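Local coordinates for flagellar motor switch protein FLIG (Thermotoga maritima, PDB 1LKV) that probably forms part of the flagellar switch complex, which interacts with chemotaxis proteins and contacts the motor components that determine the direction of flagellar rotation, at residues R144-V149 and E171-N176. Numbering follows the deposited sequence.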
ATOM      1  N   ARG A 144       3.835  25.941 -15.384  1.00 34.54           N
ATOM      2  CA  ARG A 144       5.241  25.763 -15.724  1.00 34.17           C
ATOM      3  C   ARG A 144       5.852  24.589 -14.974  1.00 33.79           C
ATOM      4  O   ARG A 144       6.673  23.826 -15.521  1.00 33.72           O
ATOM      5  CB  ARG A 144       5.998  27.035 -15.355  1.00 34.56           C
ATOM      6  CG  ARG A 144       7.440  27.091 -15.833  1.00 35.93           C
ATOM      7  CD  ARG A 144       8.278  28.110 -15.095  1.00 38.71           C
ATOM      8  NE  ARG A 144       9.456  27.456 -14.555  1.00 40.65           N
ATOM      9  CZ  ARG A 144       9.702  27.305 -13.263  1.00 40.48           C
ATOM     10  NH1 ARG A 144       8.871  27.789 -12.352  1.00 37.67           N
ATOM     11  NH2 ARG A 144      10.802  26.675 -12.891  1.00 42.10           N
ATOM     12  N   SER A 145       5.433  24.458 -13.722  1.00 33.02           N
ATOM     13  CA  SER A 145       5.889  23.378 -12.881  1.00 32.77           C
ATOM     14  C   SER A 145       5.390  22.051 -13.432  1.00 32.07           C
ATOM     15  O   SER A 145       6.182  21.141 -13.608  1.00 31.99           O
ATOM     16  CB  SER A 145       5.426  23.576 -11.440  1.00 33.11           C
ATOM     17  OG  SER A 145       5.689  24.895 -11.014  1.00 33.54           O
ATOM     18  N   ILE A 146       4.108  21.995 -13.781  1.00 31.43           N
ATOM     19  CA  ILE A 146       3.502  20.799 -14.374  1.00 30.77           C
ATOM     20  C   ILE A 146       4.166  20.434 -15.683  1.00 30.71           C
ATOM     21  O   ILE A 146       4.560  19.287 -15.865  1.00 30.66           O
ATOM     22  CB  ILE A 146       1.994  20.954 -14.551  1.00 30.12           C
ATOM     23  CG1 ILE A 146       1.373  21.329 -13.216  1.00 29.21           C
ATOM     24  CG2 ILE A 146       1.394  19.656 -15.022  1.00 30.89           C
ATOM     25  CD1 ILE A 146      -0.065  21.015 -13.073  1.00 27.18           C
ATOM     26  N   GLN A 147       4.415  21.443 -16.517  1.00 30.70           N
ATOM     27  CA  GLN A 147       5.120  21.256 -17.786  1.00 30.64           C
ATOM     28  C   GLN A 147       6.523  20.677 -17.604  1.00 30.50           C
ATOM     29  O   GLN A 147       6.899  19.770 -18.351  1.00 30.95           O
ATOM     30  CB  GLN A 147       5.178  22.555 -18.575  1.00 30.59           C
ATOM     31  CG  GLN A 147       3.893  22.919 -19.282  1.00 32.02           C
ATOM     32  CD  GLN A 147       4.038  24.197 -20.052  1.00 34.51           C
ATOM     33  OE1 GLN A 147       5.049  24.392 -20.722  1.00 37.65           O
ATOM     34  NE2 GLN A 147       3.053  25.082 -19.955  1.00 34.00           N
ATOM     35  N   LEU A 148       7.242  21.152 -16.580  1.00 30.08           N
ATOM     36  CA  LEU A 148       8.546  20.611 -16.223  1.00 29.78           C
ATOM     37  C   LEU A 148       8.464  19.182 -15.739  1.00 29.68           C
ATOM     38  O   LEU A 148       9.323  18.396 -16.097  1.00 29.95           O
ATOM     39  CB  LEU A 148       9.234  21.449 -15.160  1.00 29.85           C
ATOM     40  CG  LEU A 148      10.108  22.569 -15.720  1.00 31.01           C
ATOM     41  CD1 LEU A 148      10.618  23.490 -14.613  1.00 32.62           C
ATOM     42  CD2 LEU A 148      11.271  22.026 -16.548  1.00 31.65           C
ATOM     43  N   VAL A 149       7.424  18.849 -14.967  1.00 29.23           N
ATOM     44  CA  VAL A 149       7.216  17.488 -14.460  1.00 28.79           C
ATOM     45  C   VAL A 149       6.932  16.531 -15.601  1.00 29.12           C
ATOM     46  O   VAL A 149       7.530  15.473 -15.675  1.00 28.83           O
ATOM     47  CB  VAL A 149       6.082  17.437 -13.411  1.00 28.71           C
ATOM     48  CG1 VAL A 149       5.684  16.034 -13.076  1.00 28.34           C
ATOM     49  CG2 VAL A 149       6.509  18.112 -12.156  1.00 27.00           C
ATOM     50  N   GLU A 171      -7.618  17.293 -15.947  1.00 38.13           N
ATOM     51  CA  GLU A 171      -7.751  18.496 -16.724  1.00 38.58           C
ATOM     52  C   GLU A 171      -6.566  19.420 -16.630  1.00 38.40           C
ATOM     53  O   GLU A 171      -6.219  20.058 -17.623  1.00 38.43           O
ATOM     54  CB  GLU A 171      -9.006  19.266 -16.329  1.00 38.94           C
ATOM     55  CG  GLU A 171     -10.037  19.320 -17.444  1.00 40.73           C
ATOM     56  CD  GLU A 171      -9.412  19.719 -18.782  1.00 41.87           C
ATOM     57  OE1 GLU A 171      -8.900  20.866 -18.889  1.00 39.13           O
ATOM     58  OE2 GLU A 171      -9.434  18.874 -19.720  1.00 41.93           O
ATOM     59  N   LYS A 172      -5.937  19.446 -15.451  1.00 38.15           N
ATOM     60  CA  LYS A 172      -4.777  20.289 -15.182  1.00 37.90           C
ATOM     61  C   LYS A 172      -3.566  19.743 -15.931  1.00 37.83           C
ATOM     62  O   LYS A 172      -2.686  20.502 -16.365  1.00 37.91           O
ATOM     63  CB  LYS A 172      -4.522  20.376 -13.673  1.00 37.80           C
ATOM     64  CG  LYS A 172      -3.827  21.651 -13.222  1.00 38.52           C
ATOM     65  CD  LYS A 172      -4.727  22.507 -12.300  1.00 41.06           C
ATOM     66  CE  LYS A 172      -4.504  24.014 -12.507  1.00 41.34           C
ATOM     67  NZ  LYS A 172      -3.030  24.305 -12.607  1.00 42.19           N
ATOM     68  N   ILE A 173      -3.548  18.423 -16.099  1.00 37.59           N
ATOM     69  CA  ILE A 173      -2.519  17.766 -16.869  1.00 37.51           C
ATOM     70  C   ILE A 173      -2.740  18.043 -18.365  1.00 38.01           C
ATOM     71  O   ILE A 173      -1.820  18.506 -19.038  1.00 37.93           O
ATOM     72  CB  ILE A 173      -2.495  16.242 -16.567  1.00 37.14           C
ATOM     73  CG1 ILE A 173      -2.200  15.975 -15.093  1.00 36.30           C
ATOM     74  CG2 ILE A 173      -1.471  15.516 -17.428  1.00 36.56           C
ATOM     75  CD1 ILE A 173      -0.788  16.235 -14.660  1.00 35.71           C
ATOM     76  N   PHE A 174      -3.967  17.833 -18.848  1.00 38.83           N
ATOM     77  CA  PHE A 174      -4.323  17.959 -20.284  1.00 39.87           C
ATOM     78  C   PHE A 174      -4.043  19.350 -20.878  1.00 41.16           C
ATOM     79  O   PHE A 174      -3.561  19.474 -22.016  1.00 41.05           O
ATOM     80  CB  PHE A 174      -5.814  17.632 -20.542  1.00 39.64           C
ATOM     81  CG  PHE A 174      -6.219  16.196 -20.271  1.00 37.96           C
ATOM     82  CD1 PHE A 174      -7.526  15.909 -19.914  1.00 36.71           C
ATOM     83  CD2 PHE A 174      -5.317  15.145 -20.366  1.00 37.41           C
ATOM     84  CE1 PHE A 174      -7.921  14.612 -19.649  1.00 35.63           C
ATOM     85  CE2 PHE A 174      -5.717  13.844 -20.093  1.00 35.48           C
ATOM     86  CZ  PHE A 174      -7.015  13.588 -19.746  1.00 34.61           C
ATOM     87  N   LYS A 175      -4.283  20.376 -20.053  1.00 42.51           N
ATOM     88  CA  LYS A 175      -4.072  21.781 -20.377  1.00 44.13           C
ATOM     89  C   LYS A 175      -2.586  22.098 -20.529  1.00 44.65           C
ATOM     90  O   LYS A 175      -2.209  23.088 -21.159  1.00 44.71           O
ATOM     91  CB  LYS A 175      -4.670  22.637 -19.254  1.00 44.61           C
ATOM     92  CG  LYS A 175      -4.986  24.111 -19.597  1.00 47.78           C
ATOM     93  CD  LYS A 175      -5.500  24.886 -18.359  1.00 51.75           C
ATOM     94  CE  LYS A 175      -4.354  25.522 -17.572  1.00 53.34           C
ATOM     95  NZ  LYS A 175      -4.785  26.036 -16.226  1.00 56.42           N
ATOM     96  N   ASN A 176      -1.740  21.241 -19.972  1.00 45.32           N
ATOM     97  CA  ASN A 176      -0.321  21.470 -20.025  1.00 46.23           C
ATOM     98  C   ASN A 176       0.465  20.587 -20.964  1.00 46.90           C
ATOM     99  O   ASN A 176       1.676  20.421 -20.812  1.00 47.03           O
ATOM    100  CB  ASN A 176       0.247  21.415 -18.630  1.00 46.20           C
ATOM    101  CG  ASN A 176       0.017  22.682 -17.901  1.00 46.78           C
ATOM    102  OD1 ASN A 176       0.462  23.743 -18.355  1.00 47.69           O
ATOM    103  ND2 ASN A 176      -0.720  22.614 -16.793  1.00 45.93           N
TER
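Ile146 and Asn176 meet where two helices of the all-helical C-terminal domain of FliG pack together, helix 143-150 against the C-terminal end of helix 167-174 and the residues that follow it. Ile146 carries the tight, buried side. Its CD1 lies against CG of Lys172, 3.8 Å away, while the other branch, CG2, reaches CD1 of Ile173 at 4.1 Å. A beta-branched isoleucine suits this place because its two arms diverge: CG2 stands anti to the backbone N and CG1 beside it (chi1 -54°), so one residue serves both partners. Ile138 and Leu141 also touch Ile146, extending the apolar cluster. Lys172 fits at its margin by offering aliphatic carbon here, while its ammonium end has a weak, long ion pair with Asp143.

Asn176 sits between this apolar side and the solvent side, its two amide ends doing different work. ND2 packs across Ile146, 3.9 Å from CB, yet this buried N-H group is not left unpaired: it donates to O of Lys172, which accepts it nearly end-on (C=O...N 167°), and bonds weakly to Asp143. A short side chain with a donor can thus fold back onto the carbonyl of Lys172, four residues earlier in the chain. Replacing Asn176 with a leucine would probably leave the carbonyl of Lys172 without this donor and Gln147 without its acceptor.

Toward solvent the contact is looser. The exposed side chain of Gln147, extended beyond CG, crosses that of Asn176 and brings its amide to OD1; CG of Gln147 itself lies 3.6 Å from OD1 of Asn176. The two amide planes are turned 43° from each other, and the link between them is weak though fairly straight: NE2 of Gln147 donates to OD1 of Asn176 over 3.3 Å.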